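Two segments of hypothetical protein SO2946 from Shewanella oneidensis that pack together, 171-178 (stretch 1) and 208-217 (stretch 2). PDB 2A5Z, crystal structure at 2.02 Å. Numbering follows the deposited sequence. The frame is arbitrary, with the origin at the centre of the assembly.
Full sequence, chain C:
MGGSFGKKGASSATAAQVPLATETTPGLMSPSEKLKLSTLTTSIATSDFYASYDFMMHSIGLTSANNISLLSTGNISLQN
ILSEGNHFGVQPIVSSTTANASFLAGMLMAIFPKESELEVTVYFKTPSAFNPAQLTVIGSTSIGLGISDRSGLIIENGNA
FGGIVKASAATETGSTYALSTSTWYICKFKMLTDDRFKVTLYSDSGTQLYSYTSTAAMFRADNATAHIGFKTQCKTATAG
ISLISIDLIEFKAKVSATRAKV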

ATOM      1  N   THR C 171      35.893  -2.435 -10.548  1.00 21.21           N
ATOM      2  CA  THR C 171      36.798  -1.346 -10.155  1.00 21.28           C
ATOM      3  C   THR C 171      37.427  -1.598  -8.778  1.00 21.33           C
ATOM      4  O   THR C 171      38.496  -1.061  -8.449  1.00 21.64           O
ATOM      5  N   GLU C 172      36.768  -2.438  -7.988  1.00 21.28           N
ATOM      6  CA  GLU C 172      37.149  -2.680  -6.606  1.00 21.68           C
ATOM      7  C   GLU C 172      36.500  -3.986  -6.158  1.00 21.51           C
ATOM      8  O   GLU C 172      35.305  -4.179  -6.358  1.00 21.72           O
ATOM      9  N   THR C 173      37.279  -4.878  -5.556  1.00 21.32           N
ATOM     10  CA  THR C 173      36.768  -6.189  -5.157  1.00 21.16           C
ATOM     11  C   THR C 173      37.420  -6.639  -3.856  1.00 20.69           C
ATOM     12  O   THR C 173      38.646  -6.747  -3.771  1.00 20.64           O
ATOM     13  N   GLY C 174      36.598  -6.896  -2.843  1.00 20.11           N
ATOM     14  CA  GLY C 174      37.097  -7.434  -1.576  1.00 19.99           C
ATOM     15  C   GLY C 174      37.378  -8.921  -1.652  1.00 19.94           C
ATOM     16  O   GLY C 174      37.180  -9.549  -2.701  1.00 19.52           O
ATOM     17  N   SER C 175      37.855  -9.482  -0.544  1.00 20.15           N
ATOM     18  CA  SER C 175      38.067 -10.924  -0.440  1.00 21.06           C
ATOM     19  C   SER C 175      36.710 -11.621  -0.434  1.00 21.18           C
ATOM     20  O   SER C 175      35.689 -11.007  -0.108  1.00 21.19           O
ATOM     21  N   THR C 176      36.683 -12.892  -0.803  1.00 21.44           N
ATOM     22  CA  THR C 176      35.405 -13.583  -0.892  1.00 21.72           C
ATOM     23  C   THR C 176      35.121 -14.404   0.356  1.00 21.24           C
ATOM     24  O   THR C 176      36.034 -14.910   1.005  1.00 21.07           O
ATOM     25  N   TYR C 177      33.842 -14.504   0.693  1.00 20.78           N
ATOM     26  CA  TYR C 177      33.378 -15.409   1.718  1.00 20.42           C
ATOM     27  C   TYR C 177      32.533 -16.470   1.009  1.00 20.02           C
ATOM     28  O   TYR C 177      31.568 -16.135   0.325  1.00 19.65           O
ATOM     29  N   ALA C 178      32.903 -17.745   1.151  1.00 19.44           N
ATOM     30  CA  ALA C 178      32.148 -18.829   0.509  1.00 19.08           C
ATOM     31  C   ALA C 178      30.913 -19.232   1.328  1.00 18.71           C
ATOM     32  O   ALA C 178      31.007 -19.554   2.513  1.00 18.53           O
ATOM     33  N   GLN C 208      28.618 -11.902  13.161  1.00 17.33           N
ATOM     34  CA  GLN C 208      29.304 -11.343  11.998  1.00 17.00           C
ATOM     35  C   GLN C 208      30.198 -12.387  11.329  1.00 16.76           C
ATOM     36  O   GLN C 208      31.009 -13.034  11.983  1.00 16.38           O
ATOM     37  N   LEU C 209      30.023 -12.527  10.018  1.00 16.87           N
ATOM     38  CA  LEU C 209      30.743 -13.513   9.212  1.00 16.74           C
ATOM     39  C   LEU C 209      31.753 -12.850   8.282  1.00 16.86           C
ATOM     40  O   LEU C 209      32.815 -13.411   7.999  1.00 16.67           O
ATOM     41  N   TYR C 210      31.407 -11.657   7.796  1.00 16.27           N
ATOM     42  CA  TYR C 210      32.205 -10.977   6.791  1.00 16.13           C
ATOM     43  C   TYR C 210      31.838  -9.499   6.804  1.00 16.22           C
ATOM     44  O   TYR C 210      30.677  -9.161   7.016  1.00 16.31           O
ATOM     45  N   SER C 211      32.816  -8.625   6.575  1.00 16.47           N
ATOM     46  CA  SER C 211      32.516  -7.222   6.267  1.00 17.11           C
ATOM     47  C   SER C 211      33.510  -6.629   5.271  1.00 17.14           C
ATOM     48  O   SER C 211      34.666  -7.055   5.191  1.00 16.92           O
ATOM     49  N   TYR C 212      33.039  -5.646   4.511  1.00 17.56           N
ATOM     50  CA  TYR C 212      33.870  -4.920   3.556  1.00 17.76           C
ATOM     51  C   TYR C 212      33.499  -3.444   3.598  1.00 17.70           C
ATOM     52  O   TYR C 212      32.320  -3.114   3.572  1.00 17.18           O
ATOM     53  N   THR C 213      34.509  -2.576   3.681  1.00 17.70           N
ATOM     54  CA  THR C 213      34.332  -1.130   3.543  1.00 17.98           C
ATOM     55  C   THR C 213      35.013  -0.664   2.255  1.00 18.31           C
ATOM     56  O   THR C 213      36.202  -0.916   2.043  1.00 18.33           O
ATOM     57  N   SER C 214      34.260   0.015   1.396  1.00 18.67           N
ATOM     58  CA  SER C 214      34.792   0.464   0.111  1.00 18.88           C
ATOM     59  C   SER C 214      35.885   1.541   0.239  1.00 19.39           C
ATOM     60  O   SER C 214      35.939   2.281   1.225  1.00 19.56           O
ATOM     61  N   THR C 215      36.764   1.595  -0.761  1.00 19.88           N
ATOM     62  CA  THR C 215      37.759   2.654  -0.887  1.00 20.28           C
ATOM     63  C   THR C 215      37.153   3.805  -1.684  1.00 20.43           C
ATOM     64  O   THR C 215      37.238   4.964  -1.280  1.00 20.52           O
ATOM     65  N   ALA C 216      36.531   3.471  -2.810  1.00 20.54           N
ATOM     66  CA  ALA C 216      35.900   4.456  -3.669  1.00 20.62           C
ATOM     67  C   ALA C 216      34.411   4.582  -3.355  1.00 20.69           C
ATOM     68  O   ALA C 216      33.834   3.721  -2.677  1.00 20.61           O
ATOM     69  N   ALA C 217      33.796   5.655  -3.853  1.00 20.31           N
ATOM     70  CA  ALA C 217      32.365   5.890  -3.662  1.00 19.70           C
ATOM     71  C   ALA C 217      31.533   4.836  -4.392  1.00 19.40           C
ATOM     72  O   ALA C 217      31.935   4.340  -5.449  1.00 19.47           O
TER

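The two stretches run in nearly opposite directions, 177° apart end to end, and bury 489 Å² between them. No backbone-to-backbone hydrogen bond links them. Side chains make the contact, with Glu172 of stretch 1 and three tyrosines doing most of the work.

Thr171 points its CB toward stretch 2, but Thr171 OG1 comes no closer than 5.8 Å, to Ala216 CB, so there is no contact. Its chi1 is p, and OG1 is hydrogen-bonded elsewhere in the structure.

Glu172 is the polar centre of the contact. Its CB points toward stretch 2, and chi1 and chi2 are both t, so the chain extends and carries the carboxylate to the backbone of Thr215 and Ala216. There both oxygens are used. OE1 accepts a hydrogen bond from Ala216 N at 2.9 Å. OE2 accepts one from Thr215 N, also at 2.9 Å. Both are close to straight, with angles of 163° at the hydrogen. OE2 also accepts from Tyr212 OH at a very short 2.4 Å, lying at the edge of that ring, near its plane. The carboxylate thus ties two successive backbone amides and a phenol together. Stretch 2 has a bond of its own here, from Ser214 OG to Ala216 O at 2.8 Å.

Thr173 is m at chi1. Its CB points away from stretch 2, and its side chain comes no nearer than 6.2 Å, from Thr173 CB to Tyr212 OH.

Gly174 leaves room for two tyrosines. Its CA lies 3.4 Å from Tyr212 CE1. An ideal CB here would point toward stretch 2 and clash, at 2.5 Å from Tyr212 CD1 and 2.9 Å from Tyr210 OH. Tyr212 is t at chi1, with chi2 at 83°.

Ser175 sends its CB sideways, with chi1 p. Its main contact is through the backbone: Tyr210 OH donates to Ser175 O at 2.6 Å. Its OG sits 3.8 Å from Tyr210 CE1. Tyr210 is buried, with chi1 t and chi2 at 87°, and its CB points toward stretch 1.

Thr176 is p, and its CB points away. It adds little to the contact.

Tyr177 points its CB toward stretch 2, with chi1 t and chi2 at 90°. Here the packing is apolar. Tyr177 CB lies 3.7 Å from Tyr210 CD1. Leu209 is m, t and places its CB over one face of the Tyr177 ring, 4.1 Å from Tyr177 CZ. Leu209 CD1 reaches to 3.6 Å from Tyr177 OH.

Ala178 is out of reach of stretch 2.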

ATOM      1  CB  THR C 171      36.085   0.028 -10.155  1.00 21.37           C
ATOM      2  OG1 THR C 171      35.058   0.040  -9.164  1.00 20.52           O
ATOM      3  CG2 THR C 171      35.464   0.329 -11.515  1.00 21.63           C
ATOM      4  CB  GLU C 172      36.627  -1.533  -5.754  1.00 21.76           C
ATOM      5  CG  GLU C 172      37.343  -1.348  -4.475  1.00 23.34           C
ATOM      6  CD  GLU C 172      36.687  -0.293  -3.624  1.00 23.63           C
ATOM      7  OE1 GLU C 172      36.653   0.884  -4.045  1.00 23.00           O
ATOM      8  OE2 GLU C 172      36.214  -0.653  -2.529  1.00 24.91           O
ATOM      9  CB  THR C 173      37.006  -7.249  -6.266  1.00 21.46           C
ATOM     10  OG1 THR C 173      36.375  -6.825  -7.479  1.00 22.31           O
ATOM     11  CG2 THR C 173      36.446  -8.611  -5.879  1.00 21.70           C
ATOM     12  CB  SER C 175      38.860 -11.274   0.828  1.00 20.97           C
ATOM     13  OG  SER C 175      38.124 -10.937   1.986  1.00 22.17           O
ATOM     14  CB  THR C 176      35.288 -14.468  -2.154  1.00 22.18           C
ATOM     15  OG1 THR C 176      36.108 -15.629  -2.001  1.00 23.95           O
ATOM     16  CG2 THR C 176      35.700 -13.698  -3.407  1.00 21.99           C
ATOM     17  CB  TYR C 177      32.570 -14.653   2.785  1.00 20.84           C
ATOM     18  CG  TYR C 177      32.049 -15.553   3.881  1.00 21.80           C
ATOM     19  CD1 TYR C 177      32.801 -15.796   5.029  1.00 22.13           C
ATOM     20  CD2 TYR C 177      30.814 -16.189   3.753  1.00 22.71           C
ATOM     21  CE1 TYR C 177      32.330 -16.639   6.028  1.00 22.34           C
ATOM     22  CE2 TYR C 177      30.337 -17.035   4.738  1.00 22.89           C
ATOM     23  CZ  TYR C 177      31.096 -17.254   5.873  1.00 22.50           C
ATOM     24  OH  TYR C 177      30.607 -18.105   6.840  1.00 22.19           O
ATOM     25  CB  ALA C 178      33.049 -20.030   0.211  1.00 18.66           C
ATOM     26  CB  GLN C 208      30.096 -10.075  12.329  1.00 16.87           C
ATOM     27  CG  GLN C 208      30.774  -9.463  11.099  1.00 16.94           C
ATOM     28  CD  GLN C 208      31.335  -8.084  11.344  1.00 17.42           C
ATOM     29  OE1 GLN C 208      30.649  -7.195  11.854  1.00 17.77           O
ATOM     30  NE2 GLN C 208      32.592  -7.893  10.974  1.00 18.19           N
ATOM     31  CB  LEU C 209      29.750 -14.337   8.376  1.00 16.82           C
ATOM     32  CG  LEU C 209      28.805 -15.311   9.092  1.00 16.35           C
ATOM     33  CD1 LEU C 209      27.889 -16.013   8.070  1.00 14.87           C
ATOM     34  CD2 LEU C 209      29.587 -16.327   9.918  1.00 15.26           C
ATOM     35  CB  TYR C 210      31.887 -11.578   5.414  1.00 15.81           C
ATOM     36  CG  TYR C 210      32.552 -10.898   4.239  1.00 16.04           C
ATOM     37  CD1 TYR C 210      33.827 -11.277   3.824  1.00 16.43           C
ATOM     38  CD2 TYR C 210      31.897  -9.877   3.531  1.00 16.70           C
ATOM     39  CE1 TYR C 210      34.444 -10.658   2.734  1.00 17.18           C
ATOM     40  CE2 TYR C 210      32.500  -9.255   2.434  1.00 16.17           C
ATOM     41  CZ  TYR C 210      33.776  -9.650   2.044  1.00 16.26           C
ATOM     42  OH  TYR C 210      34.382  -9.047   0.967  1.00 15.39           O
ATOM     43  CB  SER C 211      32.429  -6.358   7.531  1.00 17.05           C
ATOM     44  OG  SER C 211      33.718  -5.974   7.968  1.00 19.20           O
ATOM     45  CB  TYR C 212      33.655  -5.468   2.143  1.00 18.25           C
ATOM     46  CG  TYR C 212      34.459  -4.764   1.077  1.00 18.65           C
ATOM     47  CD1 TYR C 212      35.786  -5.109   0.849  1.00 18.91           C
ATOM     48  CD2 TYR C 212      33.891  -3.755   0.290  1.00 19.67           C
ATOM     49  CE1 TYR C 212      36.541  -4.466  -0.123  1.00 19.74           C
ATOM     50  CE2 TYR C 212      34.641  -3.108  -0.699  1.00 21.01           C
ATOM     51  CZ  TYR C 212      35.971  -3.478  -0.890  1.00 20.41           C
ATOM     52  OH  TYR C 212      36.742  -2.867  -1.853  1.00 21.73           O
ATOM     53  CB  THR C 213      34.922  -0.352   4.753  1.00 17.99           C
ATOM     54  OG1 THR C 213      34.369  -0.867   5.964  1.00 17.25           O
ATOM     55  CG2 THR C 213      34.583   1.136   4.671  1.00 18.80           C
ATOM     56  CB  SER C 214      33.658   0.927  -0.812  1.00 18.61           C
ATOM     57  OG  SER C 214      33.189   2.217  -0.463  1.00 17.84           O
ATOM     58  CB  THR C 215      39.056   2.137  -1.568  1.00 20.46           C
ATOM     59  OG1 THR C 215      39.690   1.169  -0.719  1.00 21.26           O
ATOM     60  CG2 THR C 215      40.040   3.276  -1.827  1.00 21.19           C
ATOM     61  CB  ALA C 216      36.111   4.086  -5.121  1.00 20.99           C
ATOM     62  CB  ALA C 217      31.992   7.278  -4.134  1.00 19.89           C
TER